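Local coordinates for esterase (Thermotoga maritima, PDB 3DOH), which probably hydrolyses carboxylic esters, as a thermostable esterase that joins an immunoglobulin-like domain to an alpha/beta-hydrolase domain, at residues A[145-150]-A[160-165]; A[191-196]-A[216-221]; A[246-251]-A[286-291]. One frame throughout, in Å; residues are numbered along the deposited sequence.

Contact 1. Residues A[145-150]-A[160-165]. With SO4 (sulfate ion), chain G.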
ATOM      1  N   LEU A 145     -48.014  -4.172   2.021  1.00 33.28           N
ATOM      2  CA  LEU A 145     -48.946  -5.242   1.677  1.00 33.01           C
ATOM      3  C   LEU A 145     -48.857  -5.621   0.212  1.00 33.24           C
ATOM      4  O   LEU A 145     -48.610  -4.777  -0.644  1.00 33.57           O
ATOM      5  CB  LEU A 145     -50.360  -4.758   1.979  1.00 32.91           C
ATOM      6  CG  LEU A 145     -50.569  -4.373   3.435  1.00 31.77           C
ATOM      7  CD1 LEU A 145     -51.771  -3.483   3.582  1.00 29.29           C
ATOM      8  CD2 LEU A 145     -50.659  -5.660   4.250  1.00 30.35           C
ATOM      9  N   ALA A 146     -49.049  -6.903  -0.068  1.00 34.21           N
ATOM     10  CA  ALA A 146     -49.071  -7.407  -1.443  1.00 35.18           C
ATOM     11  C   ALA A 146     -50.512  -7.574  -1.901  1.00 35.78           C
ATOM     12  O   ALA A 146     -51.358  -8.030  -1.145  1.00 36.61           O
ATOM     13  CB  ALA A 146     -48.318  -8.720  -1.545  1.00 34.60           C
ATOM     14  N   PHE A 147     -50.789  -7.158  -3.126  1.00 36.53           N
ATOM     15  CA  PHE A 147     -52.106  -7.296  -3.715  1.00 37.45           C
ATOM     16  C   PHE A 147     -51.885  -7.601  -5.181  1.00 38.28           C
ATOM     17  O   PHE A 147     -50.793  -7.360  -5.702  1.00 38.47           O
ATOM     18  CB  PHE A 147     -52.908  -5.993  -3.558  1.00 37.13           C
ATOM     19  CG  PHE A 147     -53.348  -5.717  -2.151  1.00 37.74           C
ATOM     20  CD1 PHE A 147     -54.246  -6.563  -1.501  1.00 39.62           C
ATOM     21  CD2 PHE A 147     -52.868  -4.607  -1.461  1.00 37.36           C
ATOM     22  CE1 PHE A 147     -54.661  -6.287  -0.168  1.00 40.42           C
ATOM     23  CE2 PHE A 147     -53.265  -4.327  -0.133  1.00 34.50           C
ATOM     24  CZ  PHE A 147     -54.158  -5.153   0.504  1.00 37.38           C
ATOM     25  N   THR A 148     -52.907  -8.149  -5.838  1.00 39.55           N
ATOM     26  CA  THR A 148     -52.958  -8.257  -7.315  1.00 40.01           C
ATOM     27  C   THR A 148     -54.252  -7.629  -7.756  1.00 40.18           C
ATOM     28  O   THR A 148     -55.244  -7.751  -7.049  1.00 40.38           O
ATOM     29  CB  THR A 148     -53.016  -9.692  -7.771  1.00 39.60           C
ATOM     30  OG1 THR A 148     -52.161 -10.469  -6.934  1.00 41.61           O
ATOM     31  CG2 THR A 148     -52.518  -9.798  -9.163  1.00 40.08           C
ATOM     32  N   PHE A 149     -54.252  -6.958  -8.902  1.00 40.01           N
ATOM     33  CA  PHE A 149     -55.453  -6.372  -9.406  1.00 40.63           C
ATOM     34  C   PHE A 149     -55.692  -7.016 -10.734  1.00 43.35           C
ATOM     35  O   PHE A 149     -54.740  -7.255 -11.485  1.00 43.45           O
ATOM     36  CB  PHE A 149     -55.252  -4.865  -9.543  1.00 39.93           C
ATOM     37  CG  PHE A 149     -56.222  -4.175 -10.473  1.00 35.66           C
ATOM     38  CD1 PHE A 149     -57.453  -3.762 -10.021  1.00 32.75           C
ATOM     39  CD2 PHE A 149     -55.870  -3.912 -11.788  1.00 33.11           C
ATOM     40  CE1 PHE A 149     -58.336  -3.103 -10.863  1.00 32.53           C
ATOM     41  CE2 PHE A 149     -56.736  -3.249 -12.641  1.00 33.42           C
ATOM     42  CZ  PHE A 149     -57.976  -2.853 -12.176  1.00 35.98           C
ATOM     43  N   LYS A 150     -56.955  -7.344 -11.016  1.00 46.35           N
ATOM     44  CA  LYS A 150     -57.322  -7.853 -12.354  1.00 49.63           C
ATOM     45  C   LYS A 150     -58.117  -6.783 -13.119  1.00 50.71           C
ATOM     46  O   LYS A 150     -59.236  -6.429 -12.744  1.00 50.88           O
ATOM     47  CB  LYS A 150     -58.017  -9.246 -12.311  1.00 49.86           C
ATOM     48  CG  LYS A 150     -59.026  -9.539 -11.130  1.00 51.58           C
ATOM     49  CD  LYS A 150     -59.953 -10.775 -11.434  1.00 51.68           C
ATOM     50  CE  LYS A 150     -60.622 -11.398 -10.170  1.00 52.89           C
ATOM     51  NZ  LYS A 150     -62.032 -10.930  -9.895  1.00 54.18           N
ATOM     52  N   TYR A 160     -49.186  -5.618  -7.177  1.00 32.34           N
ATOM     53  CA  TYR A 160     -48.700  -4.380  -6.582  1.00 32.01           C
ATOM     54  C   TYR A 160     -48.463  -4.430  -5.086  1.00 31.20           C
ATOM     55  O   TYR A 160     -48.986  -5.280  -4.378  1.00 31.76           O
ATOM     56  CB  TYR A 160     -49.594  -3.204  -6.963  1.00 32.46           C
ATOM     57  CG  TYR A 160     -50.976  -3.195  -6.345  1.00 33.39           C
ATOM     58  CD1 TYR A 160     -52.037  -3.959  -6.896  1.00 32.30           C
ATOM     59  CD2 TYR A 160     -51.245  -2.397  -5.225  1.00 32.97           C
ATOM     60  CE1 TYR A 160     -53.326  -3.925  -6.333  1.00 30.44           C
ATOM     61  CE2 TYR A 160     -52.513  -2.349  -4.655  1.00 32.67           C
ATOM     62  CZ  TYR A 160     -53.549  -3.111  -5.217  1.00 33.34           C
ATOM     63  OH  TYR A 160     -54.792  -3.042  -4.628  1.00 34.94           O
ATOM     64  N   ARG A 161     -47.616  -3.527  -4.626  1.00 30.31           N
ATOM     65  CA  ARG A 161     -47.271  -3.436  -3.224  1.00 29.02           C
ATOM     66  C   ARG A 161     -47.717  -2.061  -2.819  1.00 27.85           C
ATOM     67  O   ARG A 161     -47.452  -1.100  -3.535  1.00 27.99           O
ATOM     68  CB  ARG A 161     -45.745  -3.560  -2.986  1.00 28.72           C
ATOM     69  CG  ARG A 161     -45.045  -4.829  -3.445  1.00 28.44           C
ATOM     70  CD  ARG A 161     -45.452  -6.092  -2.707  1.00 30.11           C
ATOM     71  NE  ARG A 161     -44.982  -6.164  -1.330  1.00 33.80           N
ATOM     72  CZ  ARG A 161     -44.235  -7.146  -0.808  1.00 33.96           C
ATOM     73  NH1 ARG A 161     -43.833  -8.196  -1.527  1.00 31.08           N
ATOM     74  NH2 ARG A 161     -43.886  -7.067   0.469  1.00 34.21           N
ATOM     75  N   LEU A 162     -48.362  -1.968  -1.667  1.00 26.99           N
ATOM     76  CA  LEU A 162     -48.911  -0.709  -1.176  1.00 26.94           C
ATOM     77  C   LEU A 162     -48.526  -0.488   0.274  1.00 26.34           C
ATOM     78  O   LEU A 162     -48.730  -1.369   1.083  1.00 26.72           O
ATOM     79  CB  LEU A 162     -50.437  -0.750  -1.271  1.00 27.04           C
ATOM     80  CG  LEU A 162     -51.230   0.364  -0.578  1.00 27.18           C
ATOM     81  CD1 LEU A 162     -51.295   1.617  -1.456  1.00 25.55           C
ATOM     82  CD2 LEU A 162     -52.633  -0.126  -0.274  1.00 25.80           C
ATOM     83  N   PHE A 163     -47.986   0.680   0.596  1.00 25.82           N
ATOM     84  CA  PHE A 163     -47.672   1.058   1.999  1.00 26.67           C
ATOM     85  C   PHE A 163     -48.820   1.885   2.546  1.00 27.25           C
ATOM     86  O   PHE A 163     -49.218   2.867   1.959  1.00 27.71           O
ATOM     87  CB  PHE A 163     -46.358   1.873   2.075  1.00 25.56           C
ATOM     88  CG  PHE A 163     -45.965   2.374   3.477  1.00 24.77           C
ATOM     89  CD1 PHE A 163     -45.124   1.599   4.317  1.00 22.49           C
ATOM     90  CD2 PHE A 163     -46.337   3.655   3.911  1.00 22.92           C
ATOM     91  CE1 PHE A 163     -44.675   2.086   5.590  1.00 20.93           C
ATOM     92  CE2 PHE A 163     -45.924   4.153   5.186  1.00 23.35           C
ATOM     93  CZ  PHE A 163     -45.086   3.352   6.030  1.00 22.45           C
ATOM     94  N   VAL A 164     -49.343   1.492   3.682  1.00 28.67           N
ATOM     95  CA  VAL A 164     -50.380   2.258   4.343  1.00 30.04           C
ATOM     96  C   VAL A 164     -49.776   2.901   5.608  1.00 31.08           C
ATOM     97  O   VAL A 164     -49.163   2.214   6.394  1.00 30.18           O
ATOM     98  CB  VAL A 164     -51.570   1.292   4.684  1.00 30.34           C
ATOM     99  CG1 VAL A 164     -52.630   1.945   5.594  1.00 29.13           C
ATOM    100  CG2 VAL A 164     -52.202   0.744   3.379  1.00 29.89           C
ATOM    101  N   PRO A 165     -49.943   4.228   5.801  1.00 32.83           N
ATOM    102  CA  PRO A 165     -49.322   4.854   6.997  1.00 34.29           C
ATOM    103  C   PRO A 165     -49.860   4.267   8.319  1.00 36.62           C
ATOM    104  O   PRO A 165     -50.948   3.706   8.343  1.00 35.64           O
ATOM    105  CB  PRO A 165     -49.673   6.348   6.872  1.00 34.10           C
ATOM    106  CG  PRO A 165     -50.562   6.504   5.649  1.00 32.32           C
ATOM    107  CD  PRO A 165     -50.711   5.179   4.969  1.00 32.54           C
TER
HETATM  108  S   SO4 G 404     -42.455  -9.667   2.544  1.00 49.65           S
HETATM  109  O1  SO4 G 404     -42.299  -9.809   1.097  1.00 50.49           O
HETATM  110  O2  SO4 G 404     -42.666 -11.016   3.080  1.00 50.93           O
HETATM  111  O3  SO4 G 404     -43.590  -8.794   2.874  1.00 48.32           O
HETATM  112  O4  SO4 G 404     -41.234  -9.092   3.122  1.00 50.16           O
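Phe147 lays its CB over one face of the Tyr160 ring, a CH-pi contact with CB 3.7 Å from the centroid of that ring and displaced toward its rim. The two rings lie obliquely, with the Phe147 and Tyr160 planes 36° apart. Tyr160 holds CG between its backbone N and carbonyl carbon (chi1 70°), the position from which its ring extends beneath Phe147 CB. Phe149 adds a further contact, its CB 3.9 Å from Tyr160 CE1. Farther along this face, Phe147 CE2 reaches Leu162 CD2 at 4.3 Å.

Behind these side chains is the backbone ladder of an antiparallel hairpin, strands 144-150 and 157-163. Phe147 and Tyr160 form a hydrogen-bonded pair: Tyr160 N to Phe147 O measures 2.8 Å and is almost straight (175°), and Phe147 N donates back to Tyr160 O. Leu145 and Leu162 form another, with a sound bond from Leu162 N to Leu145 O at 3.0 Å and a weak one in return. Between them Ala146 and Arg161 make the non-hydrogen-bonded pair on the reverse face, Ala146 CB lying over one face of the guanidinium.

The Arg161 chain bends at chi2 and chi3. NH2 donates to Phe144 O and NH1 to Asn190 O, while a sulfate, probably from the crystallisation liquor and also bound by His138, sits at the guanidinium edge on weak bonds from both nitrogens.

The hairpin therefore has two chemistries: an aromatic and aliphatic face, where Tyr160 and Phe149 meet helix 242-257, and a face where the backbone carbonyls of Phe144 and Asn190 satisfy the Arg161 guanidinium and would probably spread its charge over the backbone, with the sulfate as a weak extra partner.

Contact 2. Residues A[191-196]-A[216-221]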
ATOM      1  N   TYR A 191     -42.038  -8.437  -6.040  1.00 29.46           N
ATOM      2  CA  TYR A 191     -40.985  -8.127  -5.074  1.00 29.37           C
ATOM      3  C   TYR A 191     -39.948  -7.197  -5.681  1.00 28.87           C
ATOM      4  O   TYR A 191     -39.615  -6.151  -5.122  1.00 28.77           O
ATOM      5  CB  TYR A 191     -40.315  -9.412  -4.582  1.00 29.13           C
ATOM      6  CG  TYR A 191     -39.511  -9.238  -3.314  1.00 29.32           C
ATOM      7  CD1 TYR A 191     -40.059  -9.541  -2.074  1.00 28.52           C
ATOM      8  CD2 TYR A 191     -38.205  -8.770  -3.356  1.00 31.13           C
ATOM      9  CE1 TYR A 191     -39.328  -9.383  -0.912  1.00 28.38           C
ATOM     10  CE2 TYR A 191     -37.465  -8.609  -2.199  1.00 30.34           C
ATOM     11  CZ  TYR A 191     -38.032  -8.917  -0.981  1.00 29.99           C
ATOM     12  OH  TYR A 191     -37.300  -8.758   0.174  1.00 29.72           O
ATOM     13  N   LEU A 192     -39.447  -7.603  -6.837  1.00 29.08           N
ATOM     14  CA  LEU A 192     -38.466  -6.837  -7.614  1.00 28.74           C
ATOM     15  C   LEU A 192     -38.617  -5.327  -7.583  1.00 27.96           C
ATOM     16  O   LEU A 192     -37.623  -4.624  -7.363  1.00 28.15           O
ATOM     17  CB  LEU A 192     -38.489  -7.302  -9.054  1.00 28.50           C
ATOM     18  CG  LEU A 192     -37.230  -8.011  -9.540  1.00 30.28           C
ATOM     19  CD1 LEU A 192     -36.306  -8.540  -8.417  1.00 28.72           C
ATOM     20  CD2 LEU A 192     -37.655  -9.112 -10.481  1.00 29.06           C
ATOM     21  N   GLN A 193     -39.848  -4.845  -7.764  1.00 26.74           N
ATOM     22  CA  GLN A 193     -40.094  -3.419  -8.064  1.00 25.96           C
ATOM     23  C   GLN A 193     -39.970  -2.559  -6.817  1.00 24.98           C
ATOM     24  O   GLN A 193     -39.981  -1.307  -6.855  1.00 24.27           O
ATOM     25  CB  GLN A 193     -41.446  -3.215  -8.792  1.00 25.99           C
ATOM     26  CG  GLN A 193     -42.699  -3.131  -7.928  1.00 27.55           C
ATOM     27  CD  GLN A 193     -43.222  -4.489  -7.500  1.00 30.55           C
ATOM     28  OE1 GLN A 193     -42.523  -5.503  -7.620  1.00 32.17           O
ATOM     29  NE2 GLN A 193     -44.459  -4.522  -6.994  1.00 30.36           N
ATOM     30  N   VAL A 194     -39.811  -3.265  -5.712  1.00 23.98           N
ATOM     31  CA  VAL A 194     -39.754  -2.652  -4.427  1.00 23.09           C
ATOM     32  C   VAL A 194     -38.346  -2.912  -3.843  1.00 23.38           C
ATOM     33  O   VAL A 194     -37.974  -2.345  -2.826  1.00 25.30           O
ATOM     34  CB  VAL A 194     -40.980  -3.187  -3.594  1.00 23.04           C
ATOM     35  CG1 VAL A 194     -40.586  -3.965  -2.350  1.00 22.96           C
ATOM     36  CG2 VAL A 194     -41.998  -2.087  -3.314  1.00 20.34           C
ATOM     37  N   ALA A 195     -37.545  -3.732  -4.503  1.00 21.97           N
ATOM     38  CA  ALA A 195     -36.283  -4.118  -3.940  1.00 21.25           C
ATOM     39  C   ALA A 195     -35.097  -3.699  -4.814  1.00 21.55           C
ATOM     40  O   ALA A 195     -33.956  -3.610  -4.349  1.00 20.80           O
ATOM     41  CB  ALA A 195     -36.264  -5.586  -3.726  1.00 21.13           C
ATOM     42  N   GLY A 196     -35.362  -3.434  -6.080  1.00 22.05           N
ATOM     43  CA  GLY A 196     -34.284  -3.121  -7.016  1.00 22.77           C
ATOM     44  C   GLY A 196     -33.581  -1.807  -6.742  1.00 23.73           C
ATOM     45  O   GLY A 196     -32.414  -1.673  -7.066  1.00 24.12           O
ATOM     46  N   VAL A 216     -47.765   4.605  -0.404  1.00 29.28           N
ATOM     47  CA  VAL A 216     -46.914   4.314  -1.545  1.00 28.28           C
ATOM     48  C   VAL A 216     -47.456   3.134  -2.300  1.00 28.14           C
ATOM     49  O   VAL A 216     -47.589   2.054  -1.753  1.00 28.49           O
ATOM     50  CB  VAL A 216     -45.486   3.959  -1.132  1.00 28.07           C
ATOM     51  CG1 VAL A 216     -44.584   3.813  -2.355  1.00 26.59           C
ATOM     52  CG2 VAL A 216     -44.925   5.007  -0.203  1.00 28.17           C
ATOM     53  N   LEU A 217     -47.733   3.348  -3.574  1.00 27.94           N
ATOM     54  CA  LEU A 217     -48.154   2.296  -4.447  1.00 27.52           C
ATOM     55  C   LEU A 217     -47.017   2.006  -5.395  1.00 28.25           C
ATOM     56  O   LEU A 217     -46.490   2.902  -6.073  1.00 28.12           O
ATOM     57  CB  LEU A 217     -49.393   2.736  -5.222  1.00 27.16           C
ATOM     58  CG  LEU A 217     -49.648   2.101  -6.577  1.00 25.34           C
ATOM     59  CD1 LEU A 217     -50.003   0.683  -6.412  1.00 21.93           C
ATOM     60  CD2 LEU A 217     -50.743   2.831  -7.270  1.00 26.25           C
ATOM     61  N   ALA A 218     -46.668   0.727  -5.466  1.00 28.90           N
ATOM     62  CA  ALA A 218     -45.574   0.276  -6.295  1.00 28.96           C
ATOM     63  C   ALA A 218     -46.092  -0.889  -7.107  1.00 29.11           C
ATOM     64  O   ALA A 218     -46.135  -2.024  -6.637  1.00 29.61           O
ATOM     65  CB  ALA A 218     -44.396  -0.143  -5.422  1.00 27.82           C
ATOM     66  N   PRO A 219     -46.588  -0.609  -8.295  1.00 29.36           N
ATOM     67  CA  PRO A 219     -46.987  -1.646  -9.252  1.00 30.10           C
ATOM     68  C   PRO A 219     -45.865  -2.363 -10.007  1.00 30.82           C
ATOM     69  O   PRO A 219     -44.833  -1.758 -10.305  1.00 31.41           O
ATOM     70  CB  PRO A 219     -47.902  -0.889 -10.231  1.00 30.05           C
ATOM     71  CG  PRO A 219     -47.463   0.504 -10.142  1.00 30.05           C
ATOM     72  CD  PRO A 219     -46.976   0.733  -8.728  1.00 29.82           C
ATOM     73  N   GLN A 220     -46.085  -3.647 -10.331  1.00 31.52           N
ATOM     74  CA  GLN A 220     -45.126  -4.413 -11.165  1.00 32.04           C
ATOM     75  C   GLN A 220     -45.620  -4.728 -12.553  1.00 32.69           C
ATOM     76  O   GLN A 220     -46.724  -5.230 -12.737  1.00 33.65           O
ATOM     77  CB  GLN A 220     -44.725  -5.731 -10.514  1.00 31.71           C
ATOM     78  CG  GLN A 220     -43.827  -6.574 -11.411  1.00 29.69           C
ATOM     79  CD  GLN A 220     -43.181  -7.723 -10.652  1.00 31.42           C
ATOM     80  OE1 GLN A 220     -43.855  -8.458  -9.931  1.00 30.29           O
ATOM     81  NE2 GLN A 220     -41.860  -7.868 -10.794  1.00 30.32           N
ATOM     82  N   CYS A 221     -44.790  -4.428 -13.547  1.00 33.29           N
ATOM     83  CA  CYS A 221     -45.168  -4.615 -14.943  1.00 33.65           C
ATOM     84  C   CYS A 221     -44.482  -5.838 -15.541  1.00 34.47           C
ATOM     85  O   CYS A 221     -43.370  -6.191 -15.150  1.00 34.45           O
ATOM     86  CB  CYS A 221     -44.828  -3.367 -15.762  1.00 33.17           C
ATOM     87  SG  CYS A 221     -44.481  -3.691 -17.506  1.00 32.83           S
TER
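The carboxamide of Gln193 has Gln220 CB over one face, 3.6 Å from Gln193 CD and nearly as close to OE1 and NE2. From the other side of the plane Arg161 CG comes up to Gln193 NE2. At the edge, Gln193 NE2 donates to Ala218 O at 3.0 Å, an almost straight bond (176°) that stays in the amide plane, although the donor stands well above the plane of the accepting carbonyl. Gln193 and Gln220 cross at about a right angle with their amide planes 31° apart. Both amides have further partners that help to fix their rotation: Gln193 NE2 also donates to Asn190 OD1, Gln220 OE1 accepts from Asn190 N, and Gln220 NE2 donates to Asp189 OD1 and Glu185 O. Leu192 CB packs 3.8 Å from that Gln220 NE2.

All of this happens where strand 215-219 of the alpha/beta-hydrolase sheet runs out into loop, against a short, weakly bonded helix at about 192-195. Within the helix, Leu192 O accepts from both Ala195 N and Gly196 N.

Gln193 CG, held between the backbone N and the carbonyl carbon (chi1 84°), lies 3.5 Å from Pro219 O; the chain then bends at chi2, bringing CD against Gln220 CB. One residue on, Val194 CG2 packs on Ala218 CB at 3.7 Å, the apolar part of the contact.

Tyr191, at the start of the helix, turns away from the strand. Its OH bonds to Glu20, in the immunoglobulin-like region of the chain, and its ring meets that of His138 edge-to-face.

Contact 3. Residues A[246-251]-A[286-291]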
ATOM      1  N   ALA A 246     -53.706  -0.072 -16.484  1.00 30.46           N
ATOM      2  CA  ALA A 246     -54.137  -0.776 -15.337  1.00 30.69           C
ATOM      3  C   ALA A 246     -53.782   0.075 -14.081  1.00 31.48           C
ATOM      4  O   ALA A 246     -54.694   0.438 -13.333  1.00 32.26           O
ATOM      5  CB  ALA A 246     -53.528  -2.152 -15.336  1.00 29.91           C
ATOM      6  N   VAL A 247     -52.501   0.455 -13.880  1.00 31.67           N
ATOM      7  CA  VAL A 247     -52.079   1.307 -12.730  1.00 31.27           C
ATOM      8  C   VAL A 247     -53.055   2.454 -12.414  1.00 32.06           C
ATOM      9  O   VAL A 247     -53.399   2.715 -11.261  1.00 31.50           O
ATOM     10  CB  VAL A 247     -50.665   1.894 -12.950  1.00 31.73           C
ATOM     11  CG1 VAL A 247     -50.280   2.881 -11.848  1.00 29.73           C
ATOM     12  CG2 VAL A 247     -49.649   0.788 -13.076  1.00 29.99           C
ATOM     13  N   ILE A 248     -53.528   3.140 -13.441  1.00 32.84           N
ATOM     14  CA  ILE A 248     -54.516   4.181 -13.183  1.00 34.22           C
ATOM     15  C   ILE A 248     -55.763   3.664 -12.452  1.00 35.02           C
ATOM     16  O   ILE A 248     -56.176   4.210 -11.426  1.00 35.24           O
ATOM     17  CB  ILE A 248     -54.904   4.908 -14.454  1.00 33.77           C
ATOM     18  CG1 ILE A 248     -53.654   5.529 -15.064  1.00 34.44           C
ATOM     19  CG2 ILE A 248     -55.946   5.953 -14.146  1.00 32.98           C
ATOM     20  CD1 ILE A 248     -52.997   6.582 -14.175  1.00 32.46           C
ATOM     21  N   LYS A 249     -56.333   2.588 -12.980  1.00 36.14           N
ATOM     22  CA  LYS A 249     -57.531   1.985 -12.403  1.00 37.30           C
ATOM     23  C   LYS A 249     -57.260   1.635 -10.969  1.00 37.20           C
ATOM     24  O   LYS A 249     -58.115   1.754 -10.124  1.00 37.39           O
ATOM     25  CB  LYS A 249     -57.938   0.740 -13.194  1.00 37.57           C
ATOM     26  CG  LYS A 249     -58.483   1.051 -14.570  1.00 39.83           C
ATOM     27  CD  LYS A 249     -58.550  -0.197 -15.409  1.00 45.06           C
ATOM     28  CE  LYS A 249     -58.974   0.159 -16.838  1.00 49.32           C
ATOM     29  NZ  LYS A 249     -58.978  -1.039 -17.770  1.00 50.58           N
ATOM     30  N   ILE A 250     -56.033   1.243 -10.679  1.00 37.93           N
ATOM     31  CA  ILE A 250     -55.709   0.887  -9.310  1.00 37.83           C
ATOM     32  C   ILE A 250     -55.508   2.098  -8.381  1.00 37.99           C
ATOM     33  O   ILE A 250     -55.883   2.027  -7.197  1.00 38.64           O
ATOM     34  CB  ILE A 250     -54.690  -0.295  -9.232  1.00 37.83           C
ATOM     35  CG1 ILE A 250     -53.679  -0.168  -8.131  1.00 36.13           C
ATOM     36  CG2 ILE A 250     -53.926  -0.516 -10.561  1.00 38.86           C
ATOM     37  CD1 ILE A 250     -52.616  -1.196  -8.431  1.00 36.84           C
ATOM     38  N   ILE A 251     -55.012   3.220  -8.917  1.00 37.45           N
ATOM     39  CA  ILE A 251     -55.039   4.487  -8.164  1.00 36.88           C
ATOM     40  C   ILE A 251     -56.479   4.785  -7.723  1.00 37.13           C
ATOM     41  O   ILE A 251     -56.734   5.163  -6.568  1.00 36.05           O
ATOM     42  CB  ILE A 251     -54.369   5.666  -8.949  1.00 36.95           C
ATOM     43  CG1 ILE A 251     -52.840   5.524  -8.888  1.00 36.09           C
ATOM     44  CG2 ILE A 251     -54.760   7.034  -8.387  1.00 35.67           C
ATOM     45  CD1 ILE A 251     -52.109   6.206 -10.022  1.00 35.06           C
ATOM     46  N   GLU A 286     -54.947  15.476 -15.096  1.00 40.63           N
ATOM     47  CA  GLU A 286     -55.854  15.884 -14.068  1.00 40.56           C
ATOM     48  C   GLU A 286     -55.536  15.139 -12.792  1.00 38.70           C
ATOM     49  O   GLU A 286     -55.922  15.572 -11.701  1.00 38.64           O
ATOM     50  CB  GLU A 286     -57.286  15.630 -14.544  1.00 41.89           C
ATOM     51  CG  GLU A 286     -57.591  16.308 -15.921  1.00 47.31           C
ATOM     52  CD  GLU A 286     -57.411  17.851 -15.893  1.00 54.09           C
ATOM     53  OE1 GLU A 286     -58.222  18.520 -15.192  1.00 55.24           O
ATOM     54  OE2 GLU A 286     -56.476  18.382 -16.576  1.00 55.36           O
ATOM     55  N   LEU A 287     -54.813  14.036 -12.915  1.00 36.37           N
ATOM     56  CA  LEU A 287     -54.688  13.143 -11.781  1.00 35.48           C
ATOM     57  C   LEU A 287     -53.556  13.508 -10.771  1.00 34.81           C
ATOM     58  O   LEU A 287     -53.740  13.435  -9.557  1.00 34.55           O
ATOM     59  CB  LEU A 287     -54.612  11.683 -12.263  1.00 35.43           C
ATOM     60  CG  LEU A 287     -54.991  10.688 -11.163  1.00 34.55           C
ATOM     61  CD1 LEU A 287     -56.449  10.765 -10.901  1.00 33.79           C
ATOM     62  CD2 LEU A 287     -54.615   9.294 -11.522  1.00 32.85           C
ATOM     63  N   PHE A 288     -52.400  13.933 -11.271  1.00 33.80           N
ATOM     64  CA  PHE A 288     -51.211  14.032 -10.419  1.00 32.48           C
ATOM     65  C   PHE A 288     -50.850  15.449  -9.982  1.00 31.21           C
ATOM     66  O   PHE A 288     -50.989  16.396 -10.737  1.00 31.04           O
ATOM     67  CB  PHE A 288     -50.033  13.351 -11.105  1.00 32.39           C
ATOM     68  CG  PHE A 288     -50.321  11.930 -11.550  1.00 31.72           C
ATOM     69  CD1 PHE A 288     -50.278  10.878 -10.638  1.00 31.29           C
ATOM     70  CD2 PHE A 288     -50.597  11.647 -12.884  1.00 31.06           C
ATOM     71  CE1 PHE A 288     -50.522   9.572 -11.043  1.00 31.05           C
ATOM     72  CE2 PHE A 288     -50.845  10.346 -13.307  1.00 29.00           C
ATOM     73  CZ  PHE A 288     -50.818   9.309 -12.386  1.00 30.71           C
ATOM     74  N   ALA A 289     -50.412  15.572  -8.736  1.00 29.97           N
ATOM     75  CA  ALA A 289     -50.003  16.859  -8.150  1.00 28.59           C
ATOM     76  C   ALA A 289     -48.556  17.293  -8.554  1.00 27.79           C
ATOM     77  O   ALA A 289     -48.280  18.490  -8.693  1.00 28.05           O
ATOM     78  CB  ALA A 289     -50.125  16.795  -6.638  1.00 27.96           C
ATOM     79  N   ALA A 290     -47.681  16.306  -8.727  1.00 25.87           N
ATOM     80  CA  ALA A 290     -46.289  16.547  -9.080  1.00 25.11           C
ATOM     81  C   ALA A 290     -45.598  15.238  -9.453  1.00 24.15           C
ATOM     82  O   ALA A 290     -45.972  14.167  -8.977  1.00 23.81           O
ATOM     83  CB  ALA A 290     -45.560  17.224  -7.930  1.00 25.15           C
ATOM     84  N   ALA A 291     -44.588  15.337 -10.311  1.00 23.41           N
ATOM     85  CA  ALA A 291     -43.943  14.180 -10.888  1.00 22.89           C
ATOM     86  C   ALA A 291     -42.430  14.311 -10.746  1.00 23.39           C
ATOM     87  O   ALA A 291     -41.901  15.423 -10.834  1.00 24.96           O
ATOM     88  CB  ALA A 291     -44.311  14.101 -12.333  1.00 22.90           C
TER
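Ile248 and Ile251, three residues apart on helix 242-257, pack against Leu287 and Phe288 in a purely apolar contact between that helix and the chain leading into strand 290-294. It sits on one side of the alpha/beta-hydrolase sheet, where the connection from helix 272-283 comes back to the next parallel strand and completes the beta-alpha-beta crossover that begins with strand 264-270.

The meeting is one of methyl groups and a ring. Ile251 divides its branches between the two partners: its CG2 touches Leu287 CD2 at 3.9 Å, while its CD1 comes to the edge of the Phe288 ring, 3.9 Å from CE1 and near the ring plane. Ile251 and Phe288 cross at about a right angle. Ile248 uses a single atom for both neighbours, CD1 lying 3.9 Å from Phe288 CZ and 4.1 Å from Leu287 CD2. Each isoleucine lies alongside Leu287, the two side chains of the pair running in opposite directions.

In Leu287, CG is anti to the backbone N (chi1 -159°), which carries it toward the helix; from there CD2 touches both isoleucines. Its own CB covers one face of the neighbouring Phe288 ring, toward the rim. Around them, Phe288 packs on Ala280 and Ile281 of helix 272-283 and on Ile265 and Ile267 of strand 264-270, and Ile251 also reaches Ile265.

With 155 Å² buried in all and only carbon atoms meeting, the contact depends on shape and the exclusion of water; the two segments are joined by packing over the sheet, and nothing directional fixes their register.

Contacts 2 and 3 are buried, whereas contact 1 lies partly at the surface, at the edge where strand 144-150 ends the sheet within this chain. Contacts 1 and 2 share that sheet through neighbouring strands: Arg161 and Phe163 bond by their backbones to Ala218 and Val216. Contact 3 approaches from the side of helix 242-257, whose Ile250 packs on both Tyr160 of contact 1 and Leu217 of contact 2. The chemistry shifts accordingly, from a backbone ladder with an aromatic face and a charged one at 145-150/160-165, through crossed glutamine amides, each bonded to other groups, at a strand end in 191-196/216-221, to carbon-only packing between a helix and the chain entering a strand at 246-251/286-291.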